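THB11 (Chlamydomonas reinhardtii, PDB 6TD7) binds heme in a truncated globin domain and probably binds oxygen and other small ligands at the heme iron, with cyanide bound in the heme pocket here. Local coordinates at residues D38-D47 and R88-G98; F60-V70 and V119-K127. All coordinates share one frame; numbering follows the deposited sequence. Where two conformers were deposited one is given.

Contact 1 of 2, residues D38-D47 and R88-G98; sequences DPQLIKYLHD and RGFSPEDFDLG. With HEM (protoporphyrin IX containing Fe), chain B.
Part of the heme pocket of this truncated globin domain is built where Y44 of 38-47 packs against F90 and D94 of 88-98, beside the porphyrin edge that bears CMB and the vinyl CAB. Y44 and F90 form a T-shaped (edge-to-face) pair: F90 CD1 sits above the centre of the Y44 ring, 3.7 Å from Y44 CE2, with the planes 76° apart. The same phenylalanine reaches the porphyrin with the end of its ring, F90 CZ lying 3.5 Å from HEM C3B.

D94 is held at both oxygens, which should restrict rotation of its carboxylate. Q40 NE2 donates to the syn lone pair of D94 OD1 at 2.8 Å, amide and carboxylate being nearly coplanar (17°). D94 OD2 takes a weak bond from Y44 OH at 2.6 Å and an ordinary one from S91 N, within the S91–D94 capping box that starts helix 92-108. L41 CD2 fills in beside D94 CB at 3.6 Å.

A second polar cluster forms at R88. Its chain runs extended from CG to NE (chi3 -179°) past Y44, and this carries the guanidinium to K43 and D47. R88 NH1 bonds K43 O at 2.9 Å. The salt bridge is end-on, with R88 NH2 at 2.7 Å from D47 OD2 and R88 NH1 at 3.1 Å from D47 OD1, both oxygens met from above the carboxylate plane. With alanine in place of this arginine, D47 is likely to lose its countercharge and K43 O this donor.

L97 lies against D38, whose OD2 is hydrogen-bonded to Y101 in helix 92-108. L41 and L45 pack on L35 of helix 21-36, while Y44 and F90 rest on I84 of helix 77-88, the helix of the axial ligand H81.

Contact 2 of 2, residues F60-V70 and V119-K127; sequences FVSWLFGPPNV and VMRRMLPYK. With HEM (protoporphyrin IX containing Fe), chain B.
The R122 guanidinium is sandwiched, with W63 over one face and P68 CA over the other, while the carbonyls of G66, P67 and V70 line its edge. W63 also belongs, with F60 and Y126, to an aromatic cluster in this globin fold. Its contact with the arginine is an off-centre cation-pi: R122 CZ is 4.3 Å from the centroid of the five-membered ring, 28° off its normal. A bend at chi3 turns the guanidinium into the loop that follows helix 50-64. There R122 NH2 bonds P67 O at 2.8 Å, while the bonds to L64 O, G66 O and V70 O are weak. W63 NE1 donates to the same V70 O at 2.6 Å, nearly straight (169°), so indole and guanidinium share an acceptor.

Within the cluster, F60 meets Y126 edge-to-face, its CE1 above the centre of the tyrosine ring with planes at 79°. The same rim reaches the heme, F60 CE2 lying 3.1 Å from the vinyl HEM CBC. On the side facing helix 113-123, L64 CD2 packs 3.8 Å from V119 CG1, joining that helix to helix 50-64. R122 NE donates to a water at 2.8 Å.

In the fold
Contacts 1 and 2 lie on opposite sides of the chain's centre, their own centres 21 Å apart, yet both border one heme. Contact 1 is the nearer to the axial ligand: the F90 side chain is about 4 Å from that of H81, against about 8 Å for Y126 of contact 2. The cyanide is about 7 Å from the F90 side chain and about 8 Å from that of F60. The two contacts also meet directly, where D96 OD1 forms a salt bridge with K127 NZ at 2.8 Å and F95 CD2 packs 3.5 Å from K127 CB. Their segments alternate along the chain: helix 42-45 is followed by helix 50-64, and helix 92-108 by helix 113-123.

Contact 1 of 2, residues D38-D47 and R88-G98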
loop_
_atom_site.group_PDB
_atom_site.type_symbol
_atom_site.label_atom_id
_atom_site.label_comp_id
_atom_site.label_asym_id
_atom_site.label_seq_id
_atom_site.Cartn_x
_atom_site.Cartn_y
_atom_site.Cartn_z
ATOM N N ASP A 38 -5.735 -2.876 -13.413
ATOM C CA ASP A 38 -6.290 -1.542 -13.643
ATOM C C ASP A 38 -5.602 -0.881 -14.831
ATOM O O ASP A 38 -4.368 -0.795 -14.854
ATOM C CB ASP A 38 -6.129 -0.676 -12.403
ATOM C CG ASP A 38 -6.760 0.688 -12.562
ATOM O OD1 ASP A 38 -6.177 1.539 -13.264
ATOM O OD2 ASP A 38 -7.850 0.905 -11.994
ATOM N N PRO A 39 -6.355 -0.378 -15.818
ATOM C CA PRO A 39 -5.709 0.144 -17.035
ATOM C C PRO A 39 -4.968 1.458 -16.838
ATOM O O PRO A 39 -4.125 1.796 -17.677
ATOM C CB PRO A 39 -6.883 0.306 -18.013
ATOM C CG PRO A 39 -8.076 0.498 -17.138
ATOM C CD PRO A 39 -7.827 -0.325 -15.905
ATOM N N GLN A 40 -5.251 2.211 -15.770
ATOM C CA GLN A 40 -4.487 3.427 -15.496
ATOM C C GLN A 40 -3.202 3.127 -14.733
ATOM O O GLN A 40 -2.199 3.825 -14.923
ATOM C CB GLN A 40 -5.347 4.430 -14.718
ATOM C CG GLN A 40 -4.593 5.619 -14.103
ATOM C CD GLN A 40 -4.052 6.608 -15.132
ATOM O OE1 GLN A 40 -4.489 6.628 -16.283
ATOM N NE2 GLN A 40 -3.101 7.442 -14.708
ATOM N N LEU A 41 -3.199 2.104 -13.880
ATOM C CA LEU A 41 -2.019 1.798 -13.082
ATOM C C LEU A 41 -1.047 0.869 -13.793
ATOM O O LEU A 41 0.141 0.860 -13.455
ATOM C CB LEU A 41 -2.432 1.173 -11.748
ATOM C CG LEU A 41 -3.390 2.030 -10.917
ATOM C CD1 LEU A 41 -3.719 1.337 -9.610
ATOM C CD2 LEU A 41 -2.817 3.419 -10.666
ATOM N N ILE A 42 -1.516 0.098 -14.774
ATOM C CA ILE A 42 -0.627 -0.833 -15.460
ATOM C C ILE A 42 0.508 -0.084 -16.151
ATOM O O ILE A 42 1.616 -0.620 -16.298
ATOM C CB ILE A 42 -1.453 -1.691 -16.441
ATOM C CG1 ILE A 42 -0.678 -2.949 -16.840
ATOM C CG2 ILE A 42 -1.862 -0.870 -17.661
ATOM C CD1 ILE A 42 -0.382 -3.884 -15.680
ATOM N N LYS A 43 0.266 1.169 -16.562
ATOM C CA LYS A 43 1.330 2.004 -17.109
ATOM C C LYS A 43 2.574 1.987 -16.233
ATOM O O LYS A 43 3.698 2.109 -16.732
ATOM C CB LYS A 43 0.867 3.460 -17.237
ATOM C CG LYS A 43 -0.521 3.675 -17.806
ATOM C CD LYS A 43 -0.823 5.169 -17.941
ATOM C CE LYS A 43 -2.292 5.409 -18.255
ATOM N NZ LYS A 43 -2.544 6.766 -18.817
ATOM N N TYR A 44 2.384 1.877 -14.920
ATOM C CA TYR A 44 3.467 1.952 -13.957
ATOM C C TYR A 44 4.014 0.590 -13.558
ATOM O O TYR A 44 5.088 0.529 -12.950
ATOM C CB TYR A 44 2.987 2.690 -12.697
ATOM C CG TYR A 44 2.273 3.993 -12.988
ATOM C CD1 TYR A 44 2.947 5.066 -13.555
ATOM C CD2 TYR A 44 0.926 4.154 -12.694
ATOM C CE1 TYR A 44 2.302 6.263 -13.823
ATOM C CE2 TYR A 44 0.269 5.349 -12.959
ATOM C CZ TYR A 44 0.963 6.401 -13.524
ATOM O OH TYR A 44 0.323 7.594 -13.793
ATOM N N LEU A 45 3.316 -0.500 -13.896
ATOM C CA LEU A 45 3.619 -1.809 -13.341
ATOM C C LEU A 45 3.944 -2.886 -14.368
ATOM O O LEU A 45 4.438 -3.950 -13.975
ATOM C CB LEU A 45 2.433 -2.304 -12.493
ATOM C CG LEU A 45 1.992 -1.436 -11.315
ATOM C CD1 LEU A 45 0.604 -1.846 -10.868
ATOM C CD2 LEU A 45 2.974 -1.560 -10.174
ATOM N N HIS A 46 3.686 -2.655 -15.657
ATOM C CA HIS A 46 3.800 -3.738 -16.630
ATOM C C HIS A 46 5.222 -4.283 -16.704
ATOM O O HIS A 46 5.419 -5.450 -17.061
ATOM C CB HIS A 46 3.342 -3.262 -18.010
ATOM C CG HIS A 46 4.308 -2.338 -18.679
ATOM N ND1 HIS A 46 5.324 -2.789 -19.494
ATOM C CD2 HIS A 46 4.420 -0.990 -18.646
ATOM C CE1 HIS A 46 6.020 -1.756 -19.937
ATOM N NE2 HIS A 46 5.493 -0.653 -19.436
ATOM N N ASP A 47 6.220 -3.464 -16.370
ATOM C CA ASP A 47 7.612 -3.890 -16.369
ATOM C C ASP A 47 8.146 -4.103 -14.956
ATOM O O ASP A 47 9.363 -4.074 -14.748
ATOM C CB ASP A 47 8.479 -2.873 -17.114
ATOM C CG ASP A 47 8.509 -1.525 -16.425
ATOM O OD1 ASP A 47 7.509 -1.179 -15.760
ATOM O OD2 ASP A 47 9.530 -0.816 -16.539
ATOM N N ARG A 88 6.897 8.696 -15.606
ATOM C CA ARG A 88 5.600 8.259 -16.104
ATOM C C ARG A 88 4.419 9.037 -15.538
ATOM O O ARG A 88 3.271 8.728 -15.883
ATOM C CB ARG A 88 5.412 6.764 -15.806
ATOM C CG ARG A 88 6.664 5.950 -16.069
ATOM C CD ARG A 88 6.370 4.476 -16.199
ATOM N NE ARG A 88 7.592 3.712 -16.424
ATOM C CZ ARG A 88 7.639 2.389 -16.543
ATOM N NH1 ARG A 88 6.526 1.673 -16.460
ATOM N NH2 ARG A 88 8.801 1.784 -16.742
ATOM N N GLY A 89 4.657 10.031 -14.688
ATOM C CA GLY A 89 3.578 10.872 -14.212
ATOM C C GLY A 89 2.703 10.280 -13.133
ATOM O O GLY A 89 1.579 10.756 -12.943
ATOM N N PHE A 90 3.169 9.248 -12.430
ATOM C CA PHE A 90 2.481 8.740 -11.245
ATOM C C PHE A 90 2.013 9.901 -10.376
ATOM O O PHE A 90 2.812 10.754 -9.979
ATOM C CB PHE A 90 3.427 7.828 -10.462
ATOM C CG PHE A 90 2.770 7.048 -9.352
ATOM C CD1 PHE A 90 1.728 6.176 -9.618
ATOM C CD2 PHE A 90 3.234 7.152 -8.047
ATOM C CE1 PHE A 90 1.141 5.450 -8.605
ATOM C CE2 PHE A 90 2.653 6.421 -7.028
ATOM C CZ PHE A 90 1.607 5.567 -7.308
ATOM N N SER A 91 0.720 9.923 -10.081
ATOM C CA SER A 91 0.045 11.089 -9.536
ATOM C C SER A 91 -0.708 10.753 -8.264
ATOM O O SER A 91 -0.984 9.584 -7.979
ATOM C CB SER A 91 -0.941 11.663 -10.568
ATOM O OG SER A 91 -2.007 10.754 -10.789
ATOM N N PRO A 92 -1.063 11.768 -7.472
ATOM C CA PRO A 92 -1.899 11.509 -6.290
ATOM C C PRO A 92 -3.176 10.753 -6.609
ATOM O O PRO A 92 -3.640 9.945 -5.793
ATOM C CB PRO A 92 -2.194 12.921 -5.766
ATOM C CG PRO A 92 -1.042 13.736 -6.225
ATOM C CD PRO A 92 -0.627 13.174 -7.552
ATOM N N GLU A 93 -3.759 10.993 -7.783
ATOM C CA GLU A 93 -4.972 10.279 -8.159
ATOM C C GLU A 93 -4.706 8.797 -8.389
ATOM O O GLU A 93 -5.580 7.969 -8.107
ATOM C CB GLU A 93 -5.584 10.925 -9.399
ATOM C CG GLU A 93 -6.065 12.346 -9.157
ATOM C CD GLU A 93 -5.086 13.394 -9.655
ATOM O OE1 GLU A 93 -5.546 14.378 -10.270
ATOM O OE2 GLU A 93 -3.863 13.230 -9.447
ATOM N N ASP A 94 -3.517 8.431 -8.881
ATOM C CA ASP A 94 -3.180 7.013 -8.991
ATOM C C ASP A 94 -3.033 6.385 -7.608
ATOM O O ASP A 94 -3.468 5.251 -7.383
ATOM C CB ASP A 94 -1.896 6.826 -9.803
ATOM C CG ASP A 94 -2.013 7.354 -11.224
ATOM O OD1 ASP A 94 -3.028 7.063 -11.892
ATOM O OD2 ASP A 94 -1.080 8.056 -11.671
ATOM N N PHE A 95 -2.449 7.124 -6.661
ATOM C CA PHE A 95 -2.322 6.606 -5.304
ATOM C C PHE A 95 -3.689 6.399 -4.660
ATOM O O PHE A 95 -3.895 5.420 -3.932
ATOM C CB PHE A 95 -1.464 7.547 -4.454
ATOM C CG PHE A 95 -0.963 6.917 -3.182
ATOM C CD1 PHE A 95 0.038 5.962 -3.216
ATOM C CD2 PHE A 95 -1.496 7.271 -1.956
ATOM C CE1 PHE A 95 0.498 5.372 -2.052
ATOM C CE2 PHE A 95 -1.036 6.683 -0.787
ATOM C CZ PHE A 95 -0.041 5.735 -0.837
ATOM N N ASP A 96 -4.636 7.311 -4.907
ATOM C CA ASP A 96 -5.994 7.117 -4.409
ATOM C C ASP A 96 -6.562 5.784 -4.884
ATOM O O ASP A 96 -7.173 5.038 -4.112
ATOM C CB ASP A 96 -6.904 8.259 -4.868
ATOM C CG ASP A 96 -6.598 9.584 -4.187
ATOM O OD1 ASP A 96 -5.948 9.606 -3.118
ATOM O OD2 ASP A 96 -7.048 10.617 -4.728
ATOM N N LEU A 97 -6.378 5.474 -6.168
ATOM C CA LEU A 97 -6.872 4.207 -6.701
ATOM C C LEU A 97 -6.223 3.028 -5.987
ATOM O O LEU A 97 -6.900 2.051 -5.642
ATOM C CB LEU A 97 -6.611 4.165 -8.203
ATOM C CG LEU A 97 -7.345 3.180 -9.106
ATOM C CD1 LEU A 97 -8.817 3.052 -8.759
ATOM C CD2 LEU A 97 -7.170 3.656 -10.543
ATOM N N GLY A 98 -4.912 3.101 -5.755
ATOM C CA GLY A 98 -4.254 2.070 -4.973
ATOM C C GLY A 98 -4.870 1.898 -3.598
ATOM O O GLY A 98 -5.068 0.774 -3.132
HETATM C CHA HEM B . 7.501 0.547 -3.908
HETATM C CHB HEM B . 4.448 1.522 -7.588
HETATM C CHC HEM B . 0.739 2.203 -4.524
HETATM C CHD HEM B . 3.889 1.687 -0.796
HETATM C C1A HEM B . 7.004 0.713 -5.189
HETATM C C2A HEM B . 7.690 0.498 -6.455
HETATM C C3A HEM B . 6.829 0.771 -7.441
HETATM C C4A HEM B . 5.570 1.168 -6.861
HETATM C CMA HEM B . 7.102 0.677 -8.957
HETATM C CAA HEM B . 9.143 0.014 -6.678
HETATM C CBA HEM B . 10.161 0.893 -5.972
HETATM C CGA HEM B . 11.511 0.217 -6.016
HETATM O O1A HEM B . 12.525 0.923 -5.780
HETATM O O2A HEM B . 11.581 -1.013 -6.281
HETATM C C1B HEM B . 3.179 1.730 -7.087
HETATM C C2B HEM B . 1.977 1.906 -7.876
HETATM C C3B HEM B . 0.950 2.105 -7.044
HETATM C C4B HEM B . 1.458 2.055 -5.688
HETATM C CMB HEM B . 1.904 1.882 -9.417
HETATM C CAB HEM B . -0.514 2.331 -7.485
HETATM C CBB HEM B . -1.438 2.815 -6.652
HETATM C C1C HEM B . 1.295 2.095 -3.267
HETATM C C2C HEM B . 0.536 2.172 -2.049
HETATM C C3C HEM B . 1.377 2.051 -1.024
HETATM C C4C HEM B . 2.725 1.855 -1.536
HETATM C CMC HEM B . -0.989 2.399 -1.961
HETATM C CAC HEM B . 0.927 2.090 0.446
HETATM C CBC HEM B . 1.712 2.661 1.359
HETATM C C1D HEM B . 5.100 1.247 -1.309
HETATM C C2D HEM B . 6.210 0.716 -0.545
HETATM C C3D HEM B . 7.198 0.414 -1.398
HETATM C C4D HEM B . 6.761 0.717 -2.745
HETATM C CMD HEM B . 6.223 0.551 0.989
HETATM C CAD HEM B . 8.560 -0.212 -1.052
HETATM C CBD HEM B . 9.607 0.796 -0.624
HETATM C CGD HEM B . 10.764 -0.067 -0.197
HETATM O O1D HEM B . 10.915 -0.309 1.029
HETATM O O2D HEM B . 11.508 -0.542 -1.094
HETATM N NA HEM B . 5.713 1.124 -5.485
HETATM N NB HEM B . 2.824 1.822 -5.753
HETATM N NC HEM B . 2.631 1.890 -2.922
HETATM N ND HEM B . 5.476 1.229 -2.643
HETATM FE FE HEM B . 4.180 1.490 -4.160
#

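Contact 2 of 2, residues F60-V70 and V119-K127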
loop_
_atom_site.group_PDB
_atom_site.type_symbol
_atom_site.label_atom_id
_atom_site.label_comp_id
_atom_site.label_asym_id
_atom_site.label_seq_id
_atom_site.Cartn_x
_atom_site.Cartn_y
_atom_site.Cartn_z
ATOM N N PHE A 60 6.854 -2.542 4.923
ATOM C CA PHE A 60 5.776 -1.594 5.175
ATOM C C PHE A 60 4.501 -2.302 5.625
ATOM O O PHE A 60 3.825 -1.845 6.554
ATOM C CB PHE A 60 5.516 -0.761 3.912
ATOM C CG PHE A 60 4.442 0.269 4.084
ATOM C CD1 PHE A 60 4.726 1.493 4.665
ATOM C CD2 PHE A 60 3.146 0.009 3.680
ATOM C CE1 PHE A 60 3.739 2.434 4.840
ATOM C CE2 PHE A 60 2.156 0.940 3.859
ATOM C CZ PHE A 60 2.453 2.160 4.441
ATOM N N VAL A 61 4.141 -3.404 4.966
ATOM C CA VAL A 61 2.921 -4.113 5.338
ATOM C C VAL A 61 3.054 -4.703 6.734
ATOM O O VAL A 61 2.094 -4.712 7.514
ATOM C CB VAL A 61 2.592 -5.201 4.300
ATOM C CG1 VAL A 61 1.431 -6.067 4.779
ATOM C CG2 VAL A 61 2.270 -4.562 2.976
ATOM N N SER A 62 4.241 -5.216 7.065
ATOM C CA SER A 62 4.482 -5.747 8.402
ATOM C C SER A 62 4.300 -4.668 9.460
ATOM O O SER A 62 3.713 -4.917 10.519
ATOM C CB SER A 62 5.888 -6.342 8.479
ATOM O OG SER A 62 6.157 -6.892 9.757
ATOM N N TRP A 63 4.817 -3.462 9.201
ATOM C CA TRP A 63 4.580 -2.338 10.098
ATOM C C TRP A 63 3.097 -1.985 10.157
ATOM O O TRP A 63 2.548 -1.724 11.234
ATOM C CB TRP A 63 5.386 -1.118 9.639
ATOM C CG TRP A 63 4.914 0.186 10.242
ATOM C CD1 TRP A 63 5.278 0.701 11.449
ATOM C CD2 TRP A 63 3.994 1.129 9.664
ATOM N NE1 TRP A 63 4.647 1.901 11.664
ATOM C CE2 TRP A 63 3.855 2.189 10.584
ATOM C CE3 TRP A 63 3.281 1.182 8.460
ATOM C CZ2 TRP A 63 3.025 3.288 10.343
ATOM C CZ3 TRP A 63 2.458 2.276 8.218
ATOM C CH2 TRP A 63 2.341 3.315 9.155
ATOM N N LEU A 64 2.438 -1.989 8.999
ATOM C CA LEU A 64 1.066 -1.502 8.913
ATOM C C LEU A 64 0.123 -2.308 9.795
ATOM O O LEU A 64 -0.746 -1.737 10.464
ATOM C CB LEU A 64 0.602 -1.547 7.461
ATOM C CG LEU A 64 -0.829 -1.105 7.173
ATOM C CD1 LEU A 64 -0.997 0.374 7.391
ATOM C CD2 LEU A 64 -1.175 -1.481 5.748
ATOM N N PHE A 65 0.250 -3.631 9.789
ATOM C CA PHE A 65 -0.590 -4.478 10.627
ATOM C C PHE A 65 0.054 -4.784 11.971
ATOM O O PHE A 65 -0.463 -5.617 12.725
ATOM C CB PHE A 65 -0.936 -5.768 9.884
ATOM C CG PHE A 65 -1.882 -5.559 8.735
ATOM C CD1 PHE A 65 -3.246 -5.486 8.948
ATOM C CD2 PHE A 65 -1.403 -5.414 7.444
ATOM C CE1 PHE A 65 -4.115 -5.289 7.891
ATOM C CE2 PHE A 65 -2.267 -5.209 6.389
ATOM C CZ PHE A 65 -3.622 -5.150 6.612
ATOM N N GLY A 66 1.145 -4.104 12.304
ATOM C CA GLY A 66 1.836 -4.330 13.546
ATOM C C GLY A 66 1.303 -3.467 14.668
ATOM O O GLY A 66 0.227 -2.866 14.577
ATOM N N PRO A 67 2.056 -3.397 15.760
ATOM C CA PRO A 67 1.651 -2.576 16.907
ATOM C C PRO A 67 1.322 -1.153 16.495
ATOM O O PRO A 67 1.912 -0.614 15.548
ATOM C CB PRO A 67 2.890 -2.621 17.815
ATOM C CG PRO A 67 3.528 -3.928 17.497
ATOM C CD PRO A 67 3.291 -4.157 16.025
ATOM N N PRO A 68 0.394 -0.506 17.200
ATOM C CA PRO A 68 0.043 0.877 16.865
ATOM C C PRO A 68 1.118 1.858 17.300
ATOM O O PRO A 68 1.988 1.553 18.119
ATOM C CB PRO A 68 -1.251 1.105 17.655
ATOM C CG PRO A 68 -1.048 0.279 18.876
ATOM C CD PRO A 68 -0.340 -0.976 18.391
ATOM N N ASN A 69 1.047 3.060 16.719
ATOM C CA ASN A 69 1.815 4.230 17.131
ATOM C C ASN A 69 3.277 4.198 16.698
ATOM O O ASN A 69 3.851 5.247 16.390
ATOM C CB ASN A 69 1.749 4.412 18.654
ATOM C CG ASN A 69 0.335 4.539 19.158
ATOM O OD1 ASN A 69 -0.054 3.907 20.141
ATOM N ND2 ASN A 69 -0.455 5.350 18.473
ATOM N N VAL A 70 3.886 3.018 16.683
ATOM C CA VAL A 70 5.265 2.873 16.220
ATOM C C VAL A 70 5.416 3.561 14.867
ATOM O O VAL A 70 4.676 3.237 13.929
ATOM C CB VAL A 70 5.663 1.393 16.110
ATOM C CG1 VAL A 70 7.063 1.274 15.555
ATOM C CG2 VAL A 70 5.570 0.713 17.458
ATOM N N VAL A 119 -6.727 0.795 9.566
ATOM C CA VAL A 119 -5.606 0.526 8.668
ATOM C C VAL A 119 -5.438 1.659 7.661
ATOM O O VAL A 119 -4.321 2.135 7.421
ATOM C CB VAL A 119 -5.807 -0.826 7.959
ATOM C CG1 VAL A 119 -4.762 -1.049 6.869
ATOM C CG2 VAL A 119 -5.770 -1.950 8.969
ATOM N N MET A 120 -6.534 2.099 7.041
ATOM C CA MET A 120 -6.400 3.145 6.029
ATOM C C MET A 120 -5.940 4.467 6.640
ATOM O O MET A 120 -5.248 5.242 5.969
ATOM C CB MET A 120 -7.714 3.338 5.269
ATOM C CG MET A 120 -8.184 2.110 4.497
ATOM S SD MET A 120 -6.878 1.244 3.601
ATOM C CE MET A 120 -6.400 2.510 2.427
ATOM N N ARG A 121 -6.296 4.752 7.896
ATOM C CA ARG A 121 -5.805 5.975 8.526
ATOM C C ARG A 121 -4.298 5.922 8.744
ATOM O O ARG A 121 -3.623 6.954 8.668
ATOM C CB ARG A 121 -6.524 6.228 9.852
ATOM C CG ARG A 121 -7.847 6.967 9.690
ATOM C CD ARG A 121 -8.455 7.394 11.033
ATOM N NE ARG A 121 -8.708 6.245 11.894
ATOM C CZ ARG A 121 -9.820 5.515 11.874
ATOM N NH1 ARG A 121 -10.811 5.805 11.040
ATOM N NH2 ARG A 121 -9.933 4.482 12.694
ATOM N N ARG A 122 -3.751 4.733 9.008
ATOM C CA ARG A 122 -2.308 4.600 9.148
ATOM C C ARG A 122 -1.594 4.797 7.818
ATOM O O ARG A 122 -0.452 5.270 7.787
ATOM C CB ARG A 122 -1.966 3.222 9.703
ATOM C CG ARG A 122 -1.673 3.197 11.174
ATOM C CD ARG A 122 -1.003 1.890 11.553
ATOM N NE ARG A 122 0.176 2.128 12.374
ATOM C CZ ARG A 122 0.841 1.178 13.017
ATOM N NH1 ARG A 122 0.443 -0.088 12.939
ATOM N NH2 ARG A 122 1.902 1.503 13.745
ATOM N N MET A 123 -2.259 4.442 6.721
ATOM C CA MET A 123 -1.658 4.519 5.398
ATOM C C MET A 123 -1.782 5.908 4.793
ATOM O O MET A 123 -0.956 6.290 3.957
ATOM C CB MET A 123 -2.327 3.500 4.478
ATOM C CG MET A 123 -1.660 3.354 3.133
ATOM S SD MET A 123 -2.577 2.252 2.047
ATOM C CE MET A 123 -2.574 0.736 2.999
ATOM N N LEU A 124 -2.799 6.665 5.200
ATOM C CA LEU A 124 -3.077 7.938 4.547
ATOM C C LEU A 124 -1.889 8.891 4.551
ATOM O O LEU A 124 -1.630 9.510 3.506
ATOM C CB LEU A 124 -4.291 8.602 5.206
ATOM C CG LEU A 124 -4.613 10.015 4.715
ATOM C CD1 LEU A 124 -4.765 10.042 3.203
ATOM C CD2 LEU A 124 -5.878 10.525 5.392
ATOM N N PRO A 125 -1.149 9.067 5.645
ATOM C CA PRO A 125 -0.015 10.002 5.611
ATOM C C PRO A 125 0.971 9.724 4.481
ATOM O O PRO A 125 1.692 10.633 4.054
ATOM C CB PRO A 125 0.635 9.811 6.990
ATOM C CG PRO A 125 -0.475 9.293 7.864
ATOM C CD PRO A 125 -1.310 8.429 6.966
ATOM N N TYR A 126 1.017 8.495 3.974
ATOM C CA TYR A 126 2.034 8.160 2.979
ATOM C C TYR A 126 1.668 8.638 1.591
ATOM O O TYR A 126 2.535 8.629 0.710
ATOM C CB TYR A 126 2.317 6.660 3.039
ATOM C CG TYR A 126 3.102 6.445 4.294
ATOM C CD1 TYR A 126 4.469 6.660 4.310
ATOM C CD2 TYR A 126 2.464 6.161 5.491
ATOM C CE1 TYR A 126 5.188 6.537 5.468
ATOM C CE2 TYR A 126 3.178 6.036 6.659
ATOM C CZ TYR A 126 4.540 6.226 6.639
ATOM O OH TYR A 126 5.271 6.109 7.791
ATOM N N LYS A 127 0.444 9.122 1.390
ATOM C CA LYS A 127 0.151 9.858 0.168
ATOM C C LYS A 127 0.941 11.161 0.127
ATOM O O LYS A 127 1.663 11.429 -0.839
ATOM C CB LYS A 127 -1.345 10.129 0.057
ATOM C CG LYS A 127 -1.714 10.880 -1.197
ATOM C CD LYS A 127 -3.200 11.174 -1.237
ATOM C CE LYS A 127 -3.553 11.990 -2.461
ATOM N NZ LYS A 127 -5.021 12.207 -2.553
HETATM C CHA HEM B . 7.501 0.547 -3.908
HETATM C CHB HEM B . 4.448 1.522 -7.588
HETATM C CHC HEM B . 0.739 2.203 -4.524
HETATM C CHD HEM B . 3.889 1.687 -0.796
HETATM C C1A HEM B . 7.004 0.713 -5.189
HETATM C C2A HEM B . 7.690 0.498 -6.455
HETATM C C3A HEM B . 6.829 0.771 -7.441
HETATM C C4A HEM B . 5.570 1.168 -6.861
HETATM C CMA HEM B . 7.102 0.677 -8.957
HETATM C CAA HEM B . 9.143 0.014 -6.678
HETATM C CBA HEM B . 10.161 0.893 -5.972
HETATM C CGA HEM B . 11.511 0.217 -6.016
HETATM O O1A HEM B . 12.525 0.923 -5.780
HETATM O O2A HEM B . 11.581 -1.013 -6.281
HETATM C C1B HEM B . 3.179 1.730 -7.087
HETATM C C2B HEM B . 1.977 1.906 -7.876
HETATM C C3B HEM B . 0.950 2.105 -7.044
HETATM C C4B HEM B . 1.458 2.055 -5.688
HETATM C CMB HEM B . 1.904 1.882 -9.417
HETATM C CAB HEM B . -0.514 2.331 -7.485
HETATM C CBB HEM B . -1.438 2.815 -6.652
HETATM C C1C HEM B . 1.295 2.095 -3.267
HETATM C C2C HEM B . 0.536 2.172 -2.049
HETATM C C3C HEM B . 1.377 2.051 -1.024
HETATM C C4C HEM B . 2.725 1.855 -1.536
HETATM C CMC HEM B . -0.989 2.399 -1.961
HETATM C CAC HEM B . 0.927 2.090 0.446
HETATM C CBC HEM B . 1.712 2.661 1.359
HETATM C C1D HEM B . 5.100 1.247 -1.309
HETATM C C2D HEM B . 6.210 0.716 -0.545
HETATM C C3D HEM B . 7.198 0.414 -1.398
HETATM C C4D HEM B . 6.761 0.717 -2.745
HETATM C CMD HEM B . 6.223 0.551 0.989
HETATM C CAD HEM B . 8.560 -0.212 -1.052
HETATM C CBD HEM B . 9.607 0.796 -0.624
HETATM C CGD HEM B . 10.764 -0.067 -0.197
HETATM O O1D HEM B . 10.915 -0.309 1.029
HETATM O O2D HEM B . 11.508 -0.542 -1.094
HETATM N NA HEM B . 5.713 1.124 -5.485
HETATM N NB HEM B . 2.824 1.822 -5.753
HETATM N NC HEM B . 2.631 1.890 -2.922
HETATM N ND HEM B . 5.476 1.229 -2.643
HETATM FE FE HEM B . 4.180 1.490 -4.160
HETATM O O HOH W 1 1.670 4.355 13.061
#